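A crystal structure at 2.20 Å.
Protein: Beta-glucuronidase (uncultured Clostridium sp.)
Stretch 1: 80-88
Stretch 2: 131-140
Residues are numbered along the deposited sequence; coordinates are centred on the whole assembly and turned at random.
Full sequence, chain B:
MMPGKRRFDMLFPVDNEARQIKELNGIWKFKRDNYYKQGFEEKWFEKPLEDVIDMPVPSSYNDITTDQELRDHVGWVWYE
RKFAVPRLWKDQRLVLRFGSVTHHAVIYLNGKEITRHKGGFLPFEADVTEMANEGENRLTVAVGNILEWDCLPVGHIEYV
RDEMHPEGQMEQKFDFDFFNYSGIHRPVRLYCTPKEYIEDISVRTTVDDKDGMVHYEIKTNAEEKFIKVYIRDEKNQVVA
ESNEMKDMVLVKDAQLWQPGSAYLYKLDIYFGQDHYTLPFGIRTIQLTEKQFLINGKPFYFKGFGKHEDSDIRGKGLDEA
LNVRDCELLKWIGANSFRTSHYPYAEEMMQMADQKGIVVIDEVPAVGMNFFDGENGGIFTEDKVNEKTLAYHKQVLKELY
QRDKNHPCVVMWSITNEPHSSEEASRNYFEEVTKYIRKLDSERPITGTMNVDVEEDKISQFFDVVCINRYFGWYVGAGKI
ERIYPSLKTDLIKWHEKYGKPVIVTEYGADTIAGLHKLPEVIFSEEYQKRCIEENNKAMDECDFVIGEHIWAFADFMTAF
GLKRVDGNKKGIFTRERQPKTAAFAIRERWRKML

Stretch 1, residues 80-88: ERKFAVPRL
Stretch 2, residues 131-140: MANEGENRLT

Residues 80-85 and 135-140 form two antiparallel strands of one sheet. Their N-to-C directions differ by 144°, and the axes approach to 4.4 Å. The register pairs Glu 80 with Thr 140, Arg 81 with Leu 139, Lys 82 with Arg 138, Phe 83 with Asn 137, Ala 84 with Glu 136 and Val 85 with Gly 135. CA-CA distances alternate with the pair type. The non-hydrogen-bonded pairs are the closer ones, with Glu 80 CA to Thr 140 CA at 4.3 Å; among the hydrogen-bonded pairs, Arg 81 CA to Leu 139 CA is 5.3 Å.

Each hydrogen-bonded pair satisfies both backbone groups of both partners. Arg 81 N donates to Leu 139 O at 2.9 Å, and Leu 139 N donates to Arg 81 O at 2.7 Å. Phe 83 N reaches Asn 137 O at 3.0 Å; Asn 137 N reaches Phe 83 O at 2.7 Å. Val 85 N to Gly 135 O is 3.0 Å, and Gly 135 N to Val 85 O is 2.8 Å. Some of these carbonyls also receive CA-H...O contacts: Glu 80 CA to Leu 139 O and Lys 82 CA to Asn 137 O are both 3.1 Å, and Ala 84 CA to Gly 135 O is 3.2 Å.

Backbone angles are extended through both strands, with phi/psi of -142/162 at Phe 83 and -118/119 at Leu 139. Gly 135 is the exception at 79/-143. A CB there would jam against the carbonyl O of Glu 134, so the conformation calls for glycine. Beyond the strand of stretch 1, Arg 87 and Leu 88 enter a 3-10 segment.

One face carries Glu 80, Lys 82, Ala 84, Glu 136, Arg 138 and Thr 140. Glu 80 is t at chi1 and chi2, and its OE1 accepts twice. Arg 138 NH1 donates to Glu 80 OE1 at 2.9 Å in a salt bridge, and Thr 140 OG1 donates to Glu 80 OE1 at 2.8 Å. The carboxylate meets the guanidinium at its edge. Arg 138 is t, t, p, with chi4 at 84°, and Thr 140 is m. Glu 80 OE2 is satisfied elsewhere in the structure. Lys 82 (m, t, t, p) lies along the same face, with its CD 3.5 Å from Glu 136 OE2.

The other face carries Arg 81, Phe 83, Val 85, Asn 137 and Leu 139. Phe 83 is p, with chi2 at -91°. Asn 137 CB sits over the Phe 83 ring face, 3.8 Å from the centroid, in a CH-pi contact. At the ring edge, Phe 83 CD1 is 4.0 Å from Leu 139 CB.

Asn 137 is m, and its amide ties down the preceding loop. Asn 137 OD1 accepts from Asn 133 N at 2.9 Å; Asn 137 ND2 donates to Asn 133 O at 2.8 Å and weakly to Gly 135 O at 2.9 Å. Val 85, t, packs its CG2 4.0 Å from Ala 132 CB. Arg 81, p at chi1, folds back so that Arg 81 NE and NH2 donate to Lys 82 O at 2.9 and 3.1 Å.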

ATOM      1  N   GLU B  80     -32.156   0.287 -22.376  1.00 29.49           N
ATOM      2  CA  GLU B  80     -33.460   0.834 -22.720  1.00 31.03           C
ATOM      3  C   GLU B  80     -33.834   1.949 -21.761  1.00 30.63           C
ATOM      4  O   GLU B  80     -33.550   1.861 -20.562  1.00 28.77           O
ATOM      5  CB  GLU B  80     -34.539  -0.252 -22.680  1.00 30.09           C
ATOM      6  CG  GLU B  80     -35.909   0.231 -23.051  1.00 31.93           C
ATOM      7  CD  GLU B  80     -36.828  -0.933 -23.344  1.00 37.86           C
ATOM      8  OE1 GLU B  80     -36.891  -1.343 -24.522  1.00 39.23           O
ATOM      9  OE2 GLU B  80     -37.444  -1.463 -22.389  1.00 39.86           O
ATOM     10  N   ARG B  81     -34.470   2.990 -22.296  1.00 25.44           N
ATOM     11  CA  ARG B  81     -35.118   3.989 -21.459  1.00 26.39           C
ATOM     12  C   ARG B  81     -36.257   4.631 -22.241  1.00 31.23           C
ATOM     13  O   ARG B  81     -36.436   4.392 -23.437  1.00 32.47           O
ATOM     14  CB  ARG B  81     -34.122   5.044 -20.956  1.00 28.66           C
ATOM     15  CG  ARG B  81     -33.640   6.023 -22.014  1.00 30.13           C
ATOM     16  CD  ARG B  81     -33.062   7.274 -21.385  1.00 28.74           C
ATOM     17  NE  ARG B  81     -34.121   8.186 -20.954  1.00 37.79           N
ATOM     18  CZ  ARG B  81     -33.946   9.211 -20.126  1.00 35.96           C
ATOM     19  NH1 ARG B  81     -32.749   9.480 -19.607  1.00 36.35           N
ATOM     20  NH2 ARG B  81     -34.978   9.966 -19.807  1.00 33.02           N
ATOM     21  N   LYS B  82     -37.035   5.447 -21.542  1.00 29.56           N
ATOM     22  CA  LYS B  82     -38.113   6.210 -22.143  1.00 33.01           C
ATOM     23  C   LYS B  82     -37.755   7.694 -22.187  1.00 37.10           C
ATOM     24  O   LYS B  82     -37.002   8.188 -21.343  1.00 39.40           O
ATOM     25  CB  LYS B  82     -39.413   5.971 -21.372  1.00 35.74           C
ATOM     26  CG  LYS B  82     -40.033   4.626 -21.787  1.00 44.85           C
ATOM     27  CD  LYS B  82     -41.037   4.072 -20.802  1.00 54.33           C
ATOM     28  CE  LYS B  82     -41.380   2.614 -21.147  1.00 60.24           C
ATOM     29  NZ  LYS B  82     -40.283   1.647 -20.801  1.00 60.70           N
ATOM     30  N   PHE B  83     -38.263   8.393 -23.206  1.00 35.06           N
ATOM     31  CA  PHE B  83     -38.087   9.836 -23.313  1.00 35.19           C
ATOM     32  C   PHE B  83     -39.357  10.478 -23.856  1.00 34.88           C
ATOM     33  O   PHE B  83     -40.218   9.817 -24.439  1.00 37.88           O
ATOM     34  CB  PHE B  83     -36.861  10.219 -24.174  1.00 31.35           C
ATOM     35  CG  PHE B  83     -37.014   9.968 -25.652  1.00 39.39           C
ATOM     36  CD1 PHE B  83     -36.636   8.759 -26.209  1.00 34.64           C
ATOM     37  CD2 PHE B  83     -37.478  10.971 -26.503  1.00 36.92           C
ATOM     38  CE1 PHE B  83     -36.742   8.545 -27.572  1.00 33.78           C
ATOM     39  CE2 PHE B  83     -37.596  10.750 -27.860  1.00 35.65           C
ATOM     40  CZ  PHE B  83     -37.217   9.541 -28.396  1.00 33.96           C
ATOM     41  N   ALA B  84     -39.467  11.783 -23.644  1.00 37.10           N
ATOM     42  CA  ALA B  84     -40.663  12.534 -23.999  1.00 39.92           C
ATOM     43  C   ALA B  84     -40.340  13.586 -25.047  1.00 38.96           C
ATOM     44  O   ALA B  84     -39.297  14.249 -24.970  1.00 39.14           O
ATOM     45  CB  ALA B  84     -41.268  13.207 -22.767  1.00 33.58           C
ATOM     46  N   VAL B  85     -41.216  13.723 -26.035  1.00 38.11           N
ATOM     47  CA  VAL B  85     -41.209  14.872 -26.937  1.00 36.18           C
ATOM     48  C   VAL B  85     -42.258  15.857 -26.435  1.00 38.67           C
ATOM     49  O   VAL B  85     -43.445  15.493 -26.362  1.00 40.00           O
ATOM     50  CB  VAL B  85     -41.480  14.472 -28.401  1.00 40.72           C
ATOM     51  CG1 VAL B  85     -41.330  15.697 -29.319  1.00 38.97           C
ATOM     52  CG2 VAL B  85     -40.530  13.379 -28.856  1.00 38.27           C
ATOM     53  N   PRO B  86     -41.878  17.077 -26.071  1.00 36.60           N
ATOM     54  CA  PRO B  86     -42.871  18.051 -25.622  1.00 39.69           C
ATOM     55  C   PRO B  86     -43.802  18.466 -26.763  1.00 43.38           C
ATOM     56  O   PRO B  86     -43.431  18.413 -27.940  1.00 37.15           O
ATOM     57  CB  PRO B  86     -42.021  19.244 -25.148  1.00 38.78           C
ATOM     58  CG  PRO B  86     -40.577  18.774 -25.193  1.00 40.30           C
ATOM     59  CD  PRO B  86     -40.530  17.656 -26.177  1.00 36.94           C
ATOM     60  N   ARG B  87     -45.030  18.857 -26.390  1.00 40.05           N
ATOM     61  CA  ARG B  87     -45.920  19.529 -27.327  1.00 44.25           C
ATOM     62  C   ARG B  87     -45.225  20.713 -27.982  1.00 42.73           C
ATOM     63  O   ARG B  87     -45.337  20.917 -29.195  1.00 44.08           O
ATOM     64  CB  ARG B  87     -47.185  20.014 -26.614  1.00 44.46           C
ATOM     65  CG  ARG B  87     -48.294  18.994 -26.540  1.00 52.12           C
ATOM     66  CD  ARG B  87     -49.590  19.603 -26.042  1.00 45.06           C
ATOM     67  NE  ARG B  87     -49.407  20.279 -24.769  1.00 45.91           N
ATOM     68  CZ  ARG B  87     -49.881  19.826 -23.615  1.00 46.96           C
ATOM     69  NH1 ARG B  87     -50.575  18.690 -23.577  1.00 38.98           N
ATOM     70  NH2 ARG B  87     -49.667  20.515 -22.502  1.00 44.71           N
ATOM     71  N   LEU B  88     -44.471  21.483 -27.199  1.00 43.89           N
ATOM     72  CA  LEU B  88     -43.853  22.709 -27.691  1.00 46.02           C
ATOM     73  C   LEU B  88     -42.785  22.482 -28.759  1.00 41.96           C
ATOM     74  O   LEU B  88     -42.312  23.459 -29.343  1.00 47.93           O
ATOM     75  CB  LEU B  88     -43.281  23.479 -26.508  1.00 45.92           C
ATOM     76  CG  LEU B  88     -44.415  23.812 -25.532  1.00 44.11           C
ATOM     77  CD1 LEU B  88     -43.910  24.422 -24.256  1.00 43.35           C
ATOM     78  CD2 LEU B  88     -45.418  24.743 -26.206  1.00 51.50           C
ATOM     79  N   MET B 131     -40.861  10.133 -36.843  1.00 44.81           N
ATOM     80  CA  MET B 131     -41.056   8.835 -36.219  1.00 45.25           C
ATOM     81  C   MET B 131     -41.358   8.887 -34.733  1.00 47.15           C
ATOM     82  O   MET B 131     -41.956   7.938 -34.208  1.00 45.14           O
ATOM     83  CB  MET B 131     -39.825   7.958 -36.436  1.00 52.42           C
ATOM     84  CG  MET B 131     -39.201   8.152 -37.796  1.00 54.00           C
ATOM     85  SD  MET B 131     -37.867   6.971 -37.994  1.00 71.68           S
ATOM     86  CE  MET B 131     -36.513   8.046 -38.422  1.00 52.16           C
ATOM     87  N   ALA B 132     -40.943   9.936 -34.031  1.00 42.98           N
ATOM     88  CA  ALA B 132     -41.191  10.001 -32.602  1.00 45.88           C
ATOM     89  C   ALA B 132     -42.590  10.539 -32.346  1.00 44.12           C
ATOM     90  O   ALA B 132     -43.072  11.423 -33.061  1.00 53.00           O
ATOM     91  CB  ALA B 132     -40.145  10.878 -31.914  1.00 43.45           C
ATOM     92  N   ASN B 133     -43.252   9.988 -31.341  1.00 41.46           N
ATOM     93  CA  ASN B 133     -44.555  10.491 -30.938  1.00 43.61           C
ATOM     94  C   ASN B 133     -44.390  11.659 -29.982  1.00 44.06           C
ATOM     95  O   ASN B 133     -43.399  11.762 -29.251  1.00 40.53           O
ATOM     96  CB  ASN B 133     -45.393   9.411 -30.244  1.00 42.46           C
ATOM     97  CG  ASN B 133     -45.084   8.023 -30.738  1.00 49.03           C
ATOM     98  OD1 ASN B 133     -45.122   7.755 -31.941  1.00 52.84           O
ATOM     99  ND2 ASN B 133     -44.780   7.117 -29.806  1.00 54.69           N
ATOM    100  N   GLU B 134     -45.393  12.529 -29.975  1.00 41.98           N
ATOM    101  CA  GLU B 134     -45.546  13.469 -28.877  1.00 42.45           C
ATOM    102  C   GLU B 134     -45.730  12.699 -27.575  1.00 41.67           C
ATOM    103  O   GLU B 134     -46.411  11.673 -27.528  1.00 42.01           O
ATOM    104  CB  GLU B 134     -46.742  14.386 -29.133  1.00 45.33           C
ATOM    105  CG  GLU B 134     -46.903  15.503 -28.123  1.00 46.48           C
ATOM    106  CD  GLU B 134     -48.116  16.372 -28.424  1.00 52.20           C
ATOM    107  OE1 GLU B 134     -48.055  17.175 -29.384  1.00 48.52           O
ATOM    108  OE2 GLU B 134     -49.127  16.249 -27.695  1.00 53.39           O
ATOM    109  N   GLY B 135     -45.107  13.186 -26.513  1.00 40.83           N
ATOM    110  CA  GLY B 135     -45.134  12.434 -25.278  1.00 40.14           C
ATOM    111  C   GLY B 135     -44.145  11.285 -25.276  1.00 39.01           C
ATOM    112  O   GLY B 135     -43.058  11.386 -25.851  1.00 36.39           O
ATOM    113  N   GLU B 136     -44.550  10.173 -24.660  1.00 37.66           N
ATOM    114  CA  GLU B 136     -43.639   9.095 -24.297  1.00 40.17           C
ATOM    115  C   GLU B 136     -43.178   8.285 -25.507  1.00 39.95           C
ATOM    116  O   GLU B 136     -43.973   7.945 -26.387  1.00 35.23           O
ATOM    117  CB  GLU B 136     -44.333   8.180 -23.287  1.00 44.05           C
ATOM    118  CG  GLU B 136     -43.592   6.923 -22.960  1.00 50.30           C
ATOM    119  CD  GLU B 136     -43.747   6.525 -21.504  1.00 59.73           C
ATOM    120  OE1 GLU B 136     -43.406   7.342 -20.617  1.00 65.84           O
ATOM    121  OE2 GLU B 136     -44.211   5.391 -21.254  1.00 67.44           O
ATOM    122  N   ASN B 137     -41.875   7.991 -25.548  1.00 31.11           N
ATOM    123  CA  ASN B 137     -41.261   7.102 -26.530  1.00 32.71           C
ATOM    124  C   ASN B 137     -40.365   6.095 -25.805  1.00 37.94           C
ATOM    125  O   ASN B 137     -39.931   6.324 -24.672  1.00 33.11           O
ATOM    126  CB  ASN B 137     -40.433   7.889 -27.565  1.00 33.19           C
ATOM    127  CG  ASN B 137     -41.298   8.763 -28.475  1.00 39.45           C
ATOM    128  OD1 ASN B 137     -41.556   8.407 -29.625  1.00 37.56           O
ATOM    129  ND2 ASN B 137     -41.760   9.898 -27.956  1.00 33.81           N
ATOM    130  N   ARG B 138     -40.082   4.973 -26.465  1.00 33.47           N
ATOM    131  CA  ARG B 138     -39.200   3.950 -25.920  1.00 34.08           C
ATOM    132  C   ARG B 138     -37.948   3.879 -26.774  1.00 34.14           C
ATOM    133  O   ARG B 138     -38.035   3.760 -28.001  1.00 34.71           O
ATOM    134  CB  ARG B 138     -39.879   2.576 -25.867  1.00 36.18           C
ATOM    135  CG  ARG B 138     -38.989   1.471 -25.296  1.00 36.34           C
ATOM    136  CD  ARG B 138     -39.792   0.228 -24.850  1.00 38.71           C
ATOM    137  NE  ARG B 138     -40.526  -0.366 -25.958  1.00 36.47           N
ATOM    138  CZ  ARG B 138     -39.998  -1.222 -26.826  1.00 40.47           C
ATOM    139  NH1 ARG B 138     -38.734  -1.601 -26.697  1.00 39.79           N
ATOM    140  NH2 ARG B 138     -40.729  -1.695 -27.823  1.00 38.87           N
ATOM    141  N   LEU B 139     -36.791   3.953 -26.121  1.00 31.06           N
ATOM    142  CA  LEU B 139     -35.499   3.956 -26.795  1.00 33.29           C
ATOM    143  C   LEU B 139     -34.729   2.721 -26.346  1.00 34.62           C
ATOM    144  O   LEU B 139     -34.477   2.546 -25.147  1.00 29.40           O
ATOM    145  CB  LEU B 139     -34.723   5.244 -26.480  1.00 29.94           C
ATOM    146  CG  LEU B 139     -33.299   5.320 -27.040  1.00 32.96           C
ATOM    147  CD1 LEU B 139     -33.277   5.067 -28.549  1.00 29.24           C
ATOM    148  CD2 LEU B 139     -32.645   6.665 -26.711  1.00 31.79           C
ATOM    149  N   THR B 140     -34.391   1.857 -27.302  1.00 30.43           N
ATOM    150  CA  THR B 140     -33.669   0.623 -27.038  1.00 29.04           C
ATOM    151  C   THR B 140     -32.377   0.657 -27.834  1.00 33.15           C
ATOM    152  O   THR B 140     -32.403   0.931 -29.039  1.00 30.81           O
ATOM    153  CB  THR B 140     -34.505  -0.615 -27.424  1.00 38.71           C
ATOM    154  OG1 THR B 140     -35.853  -0.456 -26.944  1.00 36.93           O
ATOM    155  CG2 THR B 140     -33.880  -1.900 -26.833  1.00 31.81           C
TER